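Side-chain contacts in SusD-like carbohydrate binding protein BF1063 (Bacteroides fragilis NCTC 9343, PDB 3I4G), which probably binds carbohydrate at the outer membrane of the bacterium: residues R418-V423 against R445-M450; A234-L239 against L319-Y324; G408-T413 against P426-V431. One frame throughout, in Å; residues are numbered along the deposited sequence.

Contact 1: R418-V423 against R445-M450; sequences RGRASV and RIELAM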
ATOM      1  N   ARG A 418     -13.684   5.544  12.361  1.00  9.06           N
ATOM      2  CA  ARG A 418     -14.034   6.970  12.312  1.00  9.63           C
ATOM      3  C   ARG A 418     -13.942   7.670  13.672  1.00 10.32           C
ATOM      4  O   ARG A 418     -13.680   8.877  13.762  1.00 10.52           O
ATOM      5  CB  ARG A 418     -15.435   7.156  11.749  1.00 10.02           C
ATOM      6  CG  ARG A 418     -15.518   6.826  10.267  1.00 11.01           C
ATOM      7  CD  ARG A 418     -16.919   6.830   9.724  1.00 10.93           C
ATOM      8  NE  ARG A 418     -17.549   8.143   9.734  1.00  9.96           N
ATOM      9  CZ  ARG A 418     -17.392   9.078   8.794  1.00 10.29           C
ATOM     10  NH1 ARG A 418     -16.540   8.917   7.781  1.00 12.30           N
ATOM     11  NH2 ARG A 418     -18.050  10.219   8.923  1.00 13.02           N
ATOM     12  N   GLY A 419     -14.188   6.908  14.725  1.00 10.75           N
ATOM     13  CA  GLY A 419     -14.210   7.405  16.094  1.00  8.72           C
ATOM     14  C   GLY A 419     -12.872   7.539  16.766  1.00 11.19           C
ATOM     15  O   GLY A 419     -12.799   7.988  17.894  1.00 10.51           O
ATOM     16  N   ARG A 420     -11.802   7.165  16.069  1.00 10.22           N
ATOM     17  CA  ARG A 420     -10.460   7.354  16.540  1.00  9.83           C
ATOM     18  C   ARG A 420     -10.348   8.766  17.105  1.00  8.98           C
ATOM     19  O   ARG A 420     -10.784   9.712  16.446  1.00  8.34           O
ATOM     20  CB  ARG A 420      -9.502   7.153  15.333  1.00 11.70           C
ATOM     21  CG  ARG A 420      -8.065   7.195  15.668  1.00 12.38           C
ATOM     22  CD  ARG A 420      -7.209   7.382  14.445  1.00  9.86           C
ATOM     23  NE  ARG A 420      -7.342   6.322  13.449  1.00  9.26           N
ATOM     24  CZ  ARG A 420      -6.662   5.184  13.481  1.00  8.06           C
ATOM     25  NH1 ARG A 420      -5.876   4.868  14.489  1.00  9.67           N
ATOM     26  NH2 ARG A 420      -6.822   4.304  12.499  1.00  8.80           N
ATOM     27  N   ALA A 421      -9.763   8.970  18.278  1.00  9.37           N
ATOM     28  CA  ALA A 421      -9.796  10.309  18.908  1.00  9.02           C
ATOM     29  C   ALA A 421      -9.268  11.455  18.063  1.00  9.51           C
ATOM     30  O   ALA A 421      -9.799  12.573  18.103  1.00 10.39           O
ATOM     31  CB  ALA A 421      -9.036  10.268  20.235  1.00 10.65           C
ATOM     32  N   SER A 422      -8.210  11.195  17.302  1.00  9.72           N
ATOM     33  CA  SER A 422      -7.601  12.218  16.457  1.00  8.83           C
ATOM     34  C   SER A 422      -8.390  12.490  15.177  1.00  8.77           C
ATOM     35  O   SER A 422      -8.043  13.394  14.421  1.00  9.69           O
ATOM     36  CB  SER A 422      -6.175  11.819  16.093  1.00  9.53           C
ATOM     37  OG  SER A 422      -6.142  10.563  15.410  1.00  9.28           O
ATOM     38  N   VAL A 423      -9.430  11.703  14.904  1.00  8.04           N
ATOM     39  CA  VAL A 423     -10.231  11.852  13.701  1.00  8.21           C
ATOM     40  C   VAL A 423     -11.644  12.264  14.092  1.00  9.86           C
ATOM     41  O   VAL A 423     -12.142  13.305  13.631  1.00 11.36           O
ATOM     42  CB  VAL A 423     -10.148  10.539  12.877  1.00  9.36           C
ATOM     43  CG1 VAL A 423     -11.112  10.560  11.696  1.00 11.68           C
ATOM     44  CG2 VAL A 423      -8.713  10.274  12.403  1.00  9.79           C
ATOM     45  N   ARG A 445     -10.981   3.871   1.308  1.00  7.98           N
ATOM     46  CA  ARG A 445     -10.171   4.789   0.496  1.00  7.40           C
ATOM     47  C   ARG A 445      -9.565   5.882   1.360  1.00  8.77           C
ATOM     48  O   ARG A 445      -8.364   6.164   1.295  1.00  8.67           O
ATOM     49  CB  ARG A 445     -11.022   5.429  -0.603  1.00  8.24           C
ATOM     50  CG  ARG A 445     -10.214   6.288  -1.508  1.00  8.43           C
ATOM     51  CD  ARG A 445     -10.985   7.005  -2.572  1.00  8.85           C
ATOM     52  NE  ARG A 445     -10.026   7.639  -3.524  1.00  8.12           N
ATOM     53  CZ  ARG A 445     -10.359   8.384  -4.562  1.00  9.29           C
ATOM     54  NH1 ARG A 445     -11.616   8.664  -4.830  1.00  8.82           N
ATOM     55  NH2 ARG A 445      -9.403   8.882  -5.323  1.00  9.04           N
ATOM     56  N   ILE A 446     -10.386   6.497   2.192  1.00  8.47           N
ATOM     57  CA  ILE A 446      -9.901   7.574   3.033  1.00  7.91           C
ATOM     58  C   ILE A 446      -8.941   7.090   4.103  1.00  8.31           C
ATOM     59  O   ILE A 446      -7.831   7.599   4.272  1.00  8.60           O
ATOM     60  CB  ILE A 446     -11.095   8.307   3.704  1.00  8.32           C
ATOM     61  CG1 ILE A 446     -12.006   8.963   2.669  1.00  9.99           C
ATOM     62  CG2 ILE A 446     -10.605   9.336   4.737  1.00  9.49           C
ATOM     63  CD1 ILE A 446     -11.315   9.854   1.661  1.00 11.43           C
ATOM     64  N   GLU A 447      -9.326   6.028   4.797  1.00  8.43           N
ATOM     65  CA  GLU A 447      -8.498   5.535   5.900  1.00  7.80           C
ATOM     66  C   GLU A 447      -7.120   5.096   5.460  1.00  8.37           C
ATOM     67  O   GLU A 447      -6.132   5.385   6.142  1.00  8.90           O
ATOM     68  CB  GLU A 447      -9.223   4.395   6.605  1.00  7.35           C
ATOM     69  CG  GLU A 447      -8.439   3.763   7.715  1.00  8.51           C
ATOM     70  CD  GLU A 447      -8.144   4.656   8.901  1.00  8.30           C
ATOM     71  OE1 GLU A 447      -8.816   5.693   9.055  1.00  9.18           O
ATOM     72  OE2 GLU A 447      -7.235   4.314   9.677  1.00  9.03           O
ATOM     73  N   LEU A 448      -7.035   4.434   4.308  1.00  8.28           N
ATOM     74  CA  LEU A 448      -5.783   3.851   3.844  1.00  8.11           C
ATOM     75  C   LEU A 448      -5.100   4.646   2.761  1.00  8.80           C
ATOM     76  O   LEU A 448      -4.134   4.161   2.175  1.00  9.22           O
ATOM     77  CB  LEU A 448      -6.052   2.431   3.325  1.00  8.19           C
ATOM     78  CG  LEU A 448      -6.692   1.461   4.300  1.00  9.50           C
ATOM     79  CD1 LEU A 448      -7.052   0.144   3.569  1.00 11.20           C
ATOM     80  CD2 LEU A 448      -5.797   1.194   5.513  1.00 11.39           C
ATOM     81  N   ALA A 449      -5.510   5.876   2.526  1.00  8.69           N
ATOM     82  CA  ALA A 449      -4.934   6.662   1.444  1.00  6.85           C
ATOM     83  C   ALA A 449      -3.426   6.824   1.564  1.00  8.55           C
ATOM     84  O   ALA A 449      -2.880   7.141   2.627  1.00  9.02           O
ATOM     85  CB  ALA A 449      -5.622   8.045   1.336  1.00  9.30           C
HETATM   86  N   MSE A 450      -2.743   6.641   0.432  1.00  7.72           N
HETATM   87  CA  MSE A 450      -1.298   6.789   0.259  1.00  8.63           C
HETATM   88  C   MSE A 450      -0.503   5.645   0.868  1.00  9.24           C
HETATM   89  O   MSE A 450       0.721   5.760   0.937  1.00 10.23           O
HETATM   90  CB  MSE A 450      -0.773   8.134   0.783  1.00  8.18           C
HETATM   91  CG  MSE A 450      -1.467   9.346   0.173  1.00  8.49           C
HETATM   92 SE   MSE A 450      -1.511   9.443  -1.789  0.75  8.60          SE
HETATM   93  CE  MSE A 450       0.402   9.290  -2.057  1.00 14.93           C
TER
HETATM   94  O   HOH W   1      -9.231   6.876  11.441  1.00  8.43           O
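R420 and E447 meet through a buried salt bridge and a shared water. From CB, which points toward the helix end at 445-447, the R420 chain runs to CG, anti to the backbone N, which packs on the carbonyl oxygen of A234. CD and NE lie against Y236, and the bend at chi3 swings the head group round to E447. R420 NE gives its hydrogen to a water at 2.8 Å, lying in the guanidinium plane, and the same water donates to E447 OE1 at 2.7 Å. R420 NH2 meets E447 OE2 directly at 2.9 Å, but the N-H...O angle of 131° shows a bent bond, approaching the syn side of the carboxylate from 27° out of its plane. NH1 turns to E250 and to the carbonyl of N233. With their planes only 9° apart, guanidinium and carboxylate meet roughly edge to edge, a direct bond on one side and a water on the other. E447 bends at chi2 to reach this place, and its oxygens also receive R318 (OE1) and R386 (OE2). Three arginines round one buried carboxylate would be expected to stabilise its negative charge. This is a buried ion-pair network, joining the loop after helix 414-418 to the C-terminal end of helix 433-447.

Contact 2: A234-L239 against L319-Y324; sequences ANYQEL and LDYTIY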
ATOM      1  N   ALA A 234      -5.187   5.960  19.228  1.00  9.67           N
ATOM      2  CA  ALA A 234      -5.814   7.289  19.288  1.00  9.53           C
ATOM      3  C   ALA A 234      -5.294   8.232  18.211  1.00 10.02           C
ATOM      4  O   ALA A 234      -6.056   8.996  17.624  1.00  9.63           O
ATOM      5  CB  ALA A 234      -5.611   7.910  20.667  1.00 10.93           C
ATOM      6  N   ASN A 235      -3.990   8.155  17.953  1.00  8.54           N
ATOM      7  CA  ASN A 235      -3.335   9.045  17.014  1.00  9.04           C
ATOM      8  C   ASN A 235      -3.079   8.415  15.640  1.00  8.96           C
ATOM      9  O   ASN A 235      -2.364   7.423  15.539  1.00 10.10           O
ATOM     10  CB  ASN A 235      -2.029   9.583  17.617  1.00  9.09           C
ATOM     11  CG  ASN A 235      -1.513  10.772  16.837  1.00  9.98           C
ATOM     12  OD1 ASN A 235      -0.960  10.657  15.759  1.00  8.45           O
ATOM     13  ND2 ASN A 235      -1.763  11.966  17.372  1.00 16.42           N
ATOM     14  N   TYR A 236      -3.657   9.006  14.605  1.00  8.63           N
ATOM     15  CA  TYR A 236      -3.535   8.506  13.236  1.00  7.57           C
ATOM     16  C   TYR A 236      -2.133   8.723  12.688  1.00  8.15           C
ATOM     17  O   TYR A 236      -1.532   7.795  12.166  1.00  8.84           O
ATOM     18  CB  TYR A 236      -4.542   9.223  12.341  1.00  7.87           C
ATOM     19  CG  TYR A 236      -4.652   8.781  10.894  1.00  7.96           C
ATOM     20  CD1 TYR A 236      -5.485   7.764  10.535  1.00  9.29           C
ATOM     21  CD2 TYR A 236      -3.998   9.484   9.889  1.00  7.84           C
ATOM     22  CE1 TYR A 236      -5.655   7.405   9.219  1.00  8.35           C
ATOM     23  CE2 TYR A 236      -4.147   9.157   8.559  1.00  7.80           C
ATOM     24  CZ  TYR A 236      -4.978   8.104   8.229  1.00  7.82           C
ATOM     25  OH  TYR A 236      -5.140   7.766   6.895  1.00  8.67           O
ATOM     26  N   GLN A 237      -1.620   9.944  12.793  1.00  7.99           N
ATOM     27  CA  GLN A 237      -0.295  10.267  12.226  1.00  9.27           C
ATOM     28  C   GLN A 237       0.815   9.374  12.749  1.00  8.75           C
ATOM     29  O   GLN A 237       1.714   8.962  12.000  1.00  8.86           O
ATOM     30  CB  GLN A 237       0.077  11.727  12.487  1.00  8.85           C
ATOM     31  CG  GLN A 237      -0.794  12.731  11.775  1.00  8.87           C
ATOM     32  CD  GLN A 237      -0.314  14.122  12.007  1.00 11.30           C
ATOM     33  OE1 GLN A 237      -0.608  14.718  13.061  1.00 11.97           O
ATOM     34  NE2 GLN A 237       0.360  14.698  11.020  1.00 11.42           N
ATOM     35  N   GLU A 238       0.742   9.063  14.037  1.00  7.67           N
ATOM     36  CA  GLU A 238       1.780   8.304  14.719  1.00  8.99           C
ATOM     37  C   GLU A 238       1.842   6.856  14.324  1.00  7.93           C
ATOM     38  O   GLU A 238       2.840   6.199  14.602  1.00  8.60           O
ATOM     39  CB  GLU A 238       1.633   8.460  16.266  1.00  8.46           C
ATOM     40  CG  GLU A 238       2.138   9.843  16.702  1.00  9.88           C
ATOM     41  CD  GLU A 238       1.923  10.154  18.166  1.00 12.41           C
ATOM     42  OE1 GLU A 238       1.380   9.328  18.894  1.00 12.75           O
ATOM     43  OE2 GLU A 238       2.332  11.273  18.585  1.00 18.02           O
ATOM     44  N   LEU A 239       0.832   6.356  13.634  1.00  7.65           N
ATOM     45  CA  LEU A 239       0.902   5.019  13.043  1.00  7.72           C
ATOM     46  C   LEU A 239       2.011   4.889  12.026  1.00  9.68           C
ATOM     47  O   LEU A 239       2.467   3.775  11.785  1.00  8.73           O
ATOM     48  CB  LEU A 239      -0.407   4.688  12.332  1.00  9.14           C
ATOM     49  CG  LEU A 239      -1.646   4.558  13.205  1.00  8.13           C
ATOM     50  CD1 LEU A 239      -2.886   4.500  12.310  1.00  8.36           C
ATOM     51  CD2 LEU A 239      -1.532   3.344  14.138  1.00 10.26           C
ATOM     52  N   LEU A 319      -7.379  14.372   5.977  1.00  6.94           N
ATOM     53  CA  LEU A 319      -6.853  15.049   4.790  1.00  7.77           C
ATOM     54  C   LEU A 319      -5.539  15.727   5.135  1.00  8.12           C
ATOM     55  O   LEU A 319      -4.500  15.388   4.582  1.00  7.75           O
ATOM     56  CB  LEU A 319      -7.883  16.043   4.282  1.00  8.58           C
ATOM     57  CG  LEU A 319      -7.639  16.753   2.952  1.00  7.52           C
ATOM     58  CD1 LEU A 319      -8.967  17.360   2.473  1.00  9.79           C
ATOM     59  CD2 LEU A 319      -6.532  17.823   3.035  1.00  8.82           C
ATOM     60  N   ASP A 320      -5.553  16.640   6.114  1.00  7.54           N
ATOM     61  CA  ASP A 320      -4.309  17.288   6.506  1.00  7.62           C
ATOM     62  C   ASP A 320      -3.318  16.298   7.105  1.00  8.39           C
ATOM     63  O   ASP A 320      -2.110  16.531   7.005  1.00  9.66           O
ATOM     64  CB  ASP A 320      -4.584  18.464   7.489  1.00  8.47           C
ATOM     65  CG  ASP A 320      -5.060  19.730   6.802  1.00 10.69           C
ATOM     66  OD1 ASP A 320      -4.583  19.994   5.666  1.00 10.02           O
ATOM     67  OD2 ASP A 320      -5.868  20.482   7.430  1.00 11.87           O
ATOM     68  N   TYR A 321      -3.766  15.205   7.716  1.00  7.36           N
ATOM     69  CA  TYR A 321      -2.784  14.224   8.211  1.00  7.84           C
ATOM     70  C   TYR A 321      -2.037  13.510   7.080  1.00  8.05           C
ATOM     71  O   TYR A 321      -0.918  13.084   7.253  1.00  8.30           O
ATOM     72  CB  TYR A 321      -3.419  13.132   9.064  1.00  8.49           C
ATOM     73  CG  TYR A 321      -4.093  13.597  10.346  1.00  8.82           C
ATOM     74  CD1 TYR A 321      -3.661  14.706  11.023  1.00  8.44           C
ATOM     75  CD2 TYR A 321      -5.106  12.837  10.939  1.00  8.60           C
ATOM     76  CE1 TYR A 321      -4.266  15.114  12.224  1.00  8.00           C
ATOM     77  CE2 TYR A 321      -5.725  13.230  12.116  1.00  8.59           C
ATOM     78  CZ  TYR A 321      -5.302  14.367  12.746  1.00  9.06           C
ATOM     79  OH  TYR A 321      -5.884  14.803  13.939  1.00 10.23           O
ATOM     80  N   THR A 322      -2.675  13.397   5.928  1.00  8.18           N
ATOM     81  CA  THR A 322      -2.160  12.570   4.833  1.00  8.63           C
ATOM     82  C   THR A 322      -1.470  13.319   3.715  1.00  8.26           C
ATOM     83  O   THR A 322      -0.465  12.807   3.171  1.00  7.78           O
ATOM     84  CB  THR A 322      -3.306  11.727   4.280  1.00  8.33           C
ATOM     85  OG1 THR A 322      -3.858  10.948   5.372  1.00  8.88           O
ATOM     86  CG2 THR A 322      -2.847  10.764   3.201  1.00  9.45           C
ATOM     87  N   ILE A 323      -1.966  14.506   3.381  1.00  7.22           N
ATOM     88  CA  ILE A 323      -1.425  15.282   2.264  1.00  7.91           C
ATOM     89  C   ILE A 323      -1.208  16.715   2.656  1.00  8.77           C
ATOM     90  O   ILE A 323      -1.799  17.192   3.642  1.00  9.19           O
ATOM     91  CB  ILE A 323      -2.377  15.190   1.008  1.00  8.99           C
ATOM     92  CG1 ILE A 323      -3.727  15.879   1.251  1.00  9.57           C
ATOM     93  CG2 ILE A 323      -2.574  13.741   0.621  1.00  9.44           C
ATOM     94  CD1 ILE A 323      -4.657  15.901   0.018  1.00 10.34           C
ATOM     95  N   TYR A 324      -0.378  17.428   1.893  1.00  7.48           N
ATOM     96  CA  TYR A 324      -0.226  18.888   2.080  1.00  8.00           C
ATOM     97  C   TYR A 324      -0.223  19.540   0.693  1.00  9.36           C
ATOM     98  O   TYR A 324      -0.262  18.846  -0.354  1.00  8.21           O
ATOM     99  CB  TYR A 324       0.949  19.264   3.006  1.00  7.77           C
ATOM    100  CG  TYR A 324       2.340  18.891   2.563  1.00  7.75           C
ATOM    101  CD1 TYR A 324       2.851  17.644   2.868  1.00  8.02           C
ATOM    102  CD2 TYR A 324       3.174  19.807   1.952  1.00  7.88           C
ATOM    103  CE1 TYR A 324       4.134  17.298   2.549  1.00  8.89           C
ATOM    104  CE2 TYR A 324       4.466  19.464   1.602  1.00  8.07           C
ATOM    105  CZ  TYR A 324       4.927  18.214   1.894  1.00  7.72           C
ATOM    106  OH  TYR A 324       6.215  17.877   1.542  1.00  8.88           O
TER
HETATM  107  O   HOH W   2       1.227  12.805   8.936  1.00  8.86           O
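Two tyrosines and a glutamine pack where the loop that turns into a 3-10 segment at 237-239 meets the end of helix 317-322. On the loop side, N235 OD1 accepts from E238 N at 2.9 Å, an Asx motif at the start of the 3-10 segment. The backbones come closest at Q237 and Y321, whose CA atoms are 6.2 Å apart, and the Y321 side chain fills the gap. Both partners lie on the same side of its ring plane: Y236 CD2 is 3.7 Å from Y321 CD2, and Q237 CD is 3.5 Å from Y321 CD1. The two tyrosine planes differ by 27°, yet their centroids are 5.9 Å apart, so the rings are slid past each other and hardly overlap. The Q237 amide lies more nearly parallel to the Y321 ring, at 17°, although the two side chains cross at about a right angle. With CG beside its backbone N (chi1 -66°) and an extended chain beyond, Q237 carries NE2 to a water 2.9 Å away, which in turn donates to the backbone O of Y321. T322 OG1 sits at the edge of the Y236 ring, 3.7 Å from Y236 CE2, in a van der Waals contact; its hydrogen bond is with R318 O. The phenol groups reach further: Y236 OH to E447 O and K364, Y321 OH to S422 O. This is loop-to-helix-end packing, made by slid-apart tyrosines and an amide-on-ring contact.

Contact 3: G408-T413 against P426-V431; sequences GILDET and PPVTEV
Apolar packing at the protein surface sets helix 407-412 against the irregular segment 426-431, which leads toward helix 433-447. The evidence centres on one side chain: L410, which accounts for all the close contacts across this pair and is itself buried. Its CG stands beside the backbone N (chi1 -64°), and the nearly straight chi2 of 172° sends CD1 outward to the passing chain. There L410 CD1 lies 3.5 Å from E430 O, 3.7 Å from V428 O and 3.7 Å from T429 C, so the methyl rests mainly on peptide groups. Side-chain contacts flank these: V431 CG1 approaches L410 CD1 at 3.8 Å, while V428 CG1 stays looser at 4.4 Å. The other methyl, L410 CD2, lies 3.9 Å from E430 O. That carbonyl oxygen is buried here against the leucine methyls and has no polar partner in the model, whereas V428 O receives Q407 NE2. L436 of helix 433-447 also touches L410, and N415 binds V428 N through its OD1. T413, just before helix 414-418, donates from OG1 back to I409 O at 2.8 Å. A leucine inserted against a loop backbone is simple helix-to-loop packing, here of helix 407-412 on the connection between helices 414-418 and 433-447.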
ATOM      1  N   GLY A 408     -24.573  -2.278  16.155  1.00 11.64           N
ATOM      2  CA  GLY A 408     -23.475  -2.815  16.942  1.00 10.91           C
ATOM      3  C   GLY A 408     -22.283  -3.184  16.075  1.00 10.97           C
ATOM      4  O   GLY A 408     -21.122  -2.928  16.437  1.00 10.51           O
ATOM      5  N   ILE A 409     -22.548  -3.833  14.949  1.00 10.53           N
ATOM      6  CA  ILE A 409     -21.468  -4.191  14.006  1.00 11.28           C
ATOM      7  C   ILE A 409     -20.825  -2.936  13.429  1.00  9.92           C
ATOM      8  O   ILE A 409     -19.607  -2.858  13.324  1.00 10.15           O
ATOM      9  CB  ILE A 409     -21.986  -5.116  12.895  1.00  8.93           C
ATOM     10  CG1 ILE A 409     -22.296  -6.482  13.481  1.00 13.24           C
ATOM     11  CG2 ILE A 409     -20.971  -5.261  11.737  1.00 11.66           C
ATOM     12  CD1 ILE A 409     -23.123  -7.396  12.551  1.00 16.35           C
ATOM     13  N   LEU A 410     -21.632  -1.945  13.063  1.00  8.74           N
ATOM     14  CA  LEU A 410     -21.074  -0.693  12.565  1.00  6.87           C
ATOM     15  C   LEU A 410     -20.196  -0.060  13.636  1.00  8.35           C
ATOM     16  O   LEU A 410     -19.116   0.439  13.346  1.00  9.02           O
ATOM     17  CB  LEU A 410     -22.178   0.283  12.133  1.00  8.63           C
ATOM     18  CG  LEU A 410     -23.066  -0.124  10.968  1.00  9.45           C
ATOM     19  CD1 LEU A 410     -24.216   0.853  10.799  1.00 11.24           C
ATOM     20  CD2 LEU A 410     -22.252  -0.227   9.658  1.00 12.95           C
ATOM     21  N   ASP A 411     -20.657  -0.058  14.881  1.00 10.38           N
ATOM     22  CA  ASP A 411     -19.913   0.577  15.962  1.00  9.83           C
ATOM     23  C   ASP A 411     -18.577  -0.098  16.249  1.00 11.91           C
ATOM     24  O   ASP A 411     -17.612   0.584  16.587  1.00 11.60           O
ATOM     25  CB  ASP A 411     -20.784   0.650  17.217  1.00 11.24           C
ATOM     26  CG  ASP A 411     -21.905   1.654  17.069  1.00 10.93           C
ATOM     27  OD1 ASP A 411     -21.880   2.469  16.090  1.00 12.29           O
ATOM     28  OD2 ASP A 411     -22.808   1.645  17.938  1.00 12.82           O
ATOM     29  N   GLU A 412     -18.497  -1.409  16.054  1.00 10.90           N
ATOM     30  CA  GLU A 412     -17.238  -2.127  16.300  1.00 12.19           C
ATOM     31  C   GLU A 412     -16.279  -2.048  15.097  1.00 12.15           C
ATOM     32  O   GLU A 412     -15.121  -2.424  15.213  1.00 13.31           O
ATOM     33  CB  GLU A 412     -17.493  -3.592  16.705  1.00 13.74           C
ATOM     34  CG  GLU A 412     -17.938  -4.470  15.612  1.00 17.61           C
ATOM     35  CD  GLU A 412     -18.183  -5.943  16.035  1.00 17.03           C
ATOM     36  OE1 GLU A 412     -17.622  -6.391  17.057  1.00 25.96           O
ATOM     37  OE2 GLU A 412     -18.928  -6.624  15.301  1.00 28.95           O
ATOM     38  N   THR A 413     -16.755  -1.605  13.939  1.00  9.39           N
ATOM     39  CA  THR A 413     -15.949  -1.611  12.731  1.00  9.27           C
ATOM     40  C   THR A 413     -15.731  -0.200  12.199  1.00  8.59           C
ATOM     41  O   THR A 413     -14.816   0.498  12.622  1.00  9.60           O
ATOM     42  CB  THR A 413     -16.551  -2.537  11.634  1.00 10.14           C
ATOM     43  OG1 THR A 413     -17.899  -2.142  11.289  1.00  9.49           O
ATOM     44  CG2 THR A 413     -16.558  -4.010  12.073  1.00 10.35           C
ATOM     45  N   PRO A 426     -18.240  11.736  12.311  1.00 10.07           N
ATOM     46  CA  PRO A 426     -19.559  11.263  12.723  1.00 11.49           C
ATOM     47  C   PRO A 426     -19.844   9.818  12.367  1.00 11.88           C
ATOM     48  O   PRO A 426     -19.549   9.390  11.257  1.00 11.02           O
ATOM     49  CB  PRO A 426     -20.527  12.167  11.941  1.00 12.56           C
ATOM     50  CG  PRO A 426     -19.790  13.288  11.483  1.00 13.71           C
ATOM     51  CD  PRO A 426     -18.334  12.923  11.452  1.00 11.91           C
ATOM     52  N   PRO A 427     -20.464   9.070  13.289  1.00 10.17           N
ATOM     53  CA  PRO A 427     -20.723   7.663  13.002  1.00  9.83           C
ATOM     54  C   PRO A 427     -21.722   7.397  11.871  1.00 10.67           C
ATOM     55  O   PRO A 427     -22.617   8.209  11.586  1.00 12.24           O
ATOM     56  CB  PRO A 427     -21.291   7.134  14.325  1.00 11.69           C
ATOM     57  CG  PRO A 427     -21.733   8.306  15.067  1.00 17.88           C
ATOM     58  CD  PRO A 427     -20.864   9.432  14.654  1.00 11.49           C
ATOM     59  N   VAL A 428     -21.479   6.285  11.188  1.00  9.76           N
ATOM     60  CA  VAL A 428     -22.340   5.726  10.156  1.00 12.23           C
ATOM     61  C   VAL A 428     -23.466   4.944  10.821  1.00 11.70           C
ATOM     62  O   VAL A 428     -23.236   4.238  11.792  1.00  9.90           O
ATOM     63  CB  VAL A 428     -21.526   4.789   9.225  1.00 12.59           C
ATOM     64  CG1 VAL A 428     -22.419   4.012   8.264  1.00 14.12           C
ATOM     65  CG2 VAL A 428     -20.485   5.601   8.450  1.00 15.30           C
ATOM     66  N   THR A 429     -24.672   5.055  10.272  1.00 10.69           N
ATOM     67  CA  THR A 429     -25.846   4.322  10.738  1.00  9.77           C
ATOM     68  C   THR A 429     -26.504   3.496   9.623  1.00  9.55           C
ATOM     69  O   THR A 429     -27.461   2.739   9.894  1.00 12.42           O
ATOM     70  CB  THR A 429     -26.905   5.302  11.345  1.00 11.63           C
ATOM     71  OG1 THR A 429     -27.293   6.263  10.352  1.00 14.69           O
ATOM     72  CG2 THR A 429     -26.311   6.049  12.541  1.00 14.26           C
ATOM     73  N   GLU A 430     -25.973   3.607   8.406  1.00 10.50           N
ATOM     74  CA  GLU A 430     -26.529   2.948   7.225  1.00 16.27           C
ATOM     75  C   GLU A 430     -26.381   1.459   7.323  1.00 16.20           C
ATOM     76  O   GLU A 430     -25.254   0.975   7.471  1.00 16.05           O
ATOM     77  CB  GLU A 430     -25.821   3.415   5.946  1.00 17.12           C
ATOM     78  CG  GLU A 430     -26.367   2.717   4.683  1.00 16.29           C
ATOM     79  CD  GLU A 430     -27.825   3.055   4.494  1.00 24.67           C
ATOM     80  OE1 GLU A 430     -28.112   4.247   4.237  1.00 29.11           O
ATOM     81  OE2 GLU A 430     -28.676   2.150   4.616  1.00 25.99           O
ATOM     82  N   VAL A 431     -27.499   0.724   7.201  1.00 16.80           N
ATOM     83  CA  VAL A 431     -27.414  -0.747   7.248  1.00 16.91           C
ATOM     84  C   VAL A 431     -27.927  -1.421   5.951  1.00 18.15           C
ATOM     85  O   VAL A 431     -27.849  -2.652   5.864  1.00 21.46           O
ATOM     86  CB  VAL A 431     -28.154  -1.332   8.473  1.00 19.20           C
ATOM     87  CG1 VAL A 431     -27.535  -0.773   9.792  1.00 21.47           C
ATOM     88  CG2 VAL A 431     -29.666  -1.075   8.375  1.00 16.72           C
TER

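Along the chain, contact 2 comes first: 319-324 returns to 234-239 and closes a loop of 79 intervening residues before either other contact opens. Contacts 3 and 1 then cross, in the order 408-413, 418-423, 426-431, 445-450, so the connection between helices 414-418 and 433-447 is contacted at two places, by 445-450 at its start and by 408-413 further on. Contacts 1 and 2, with centres about 8 Å apart, form one continuous patch where the 234-239 loop, helix 317-322 and the end of helix 433-447 converge. Contact 3 lies toward the periphery, its centre about 15 Å from that of contact 1; R418 bridges the two through P426 O. Contacts 2 and 3 do not touch.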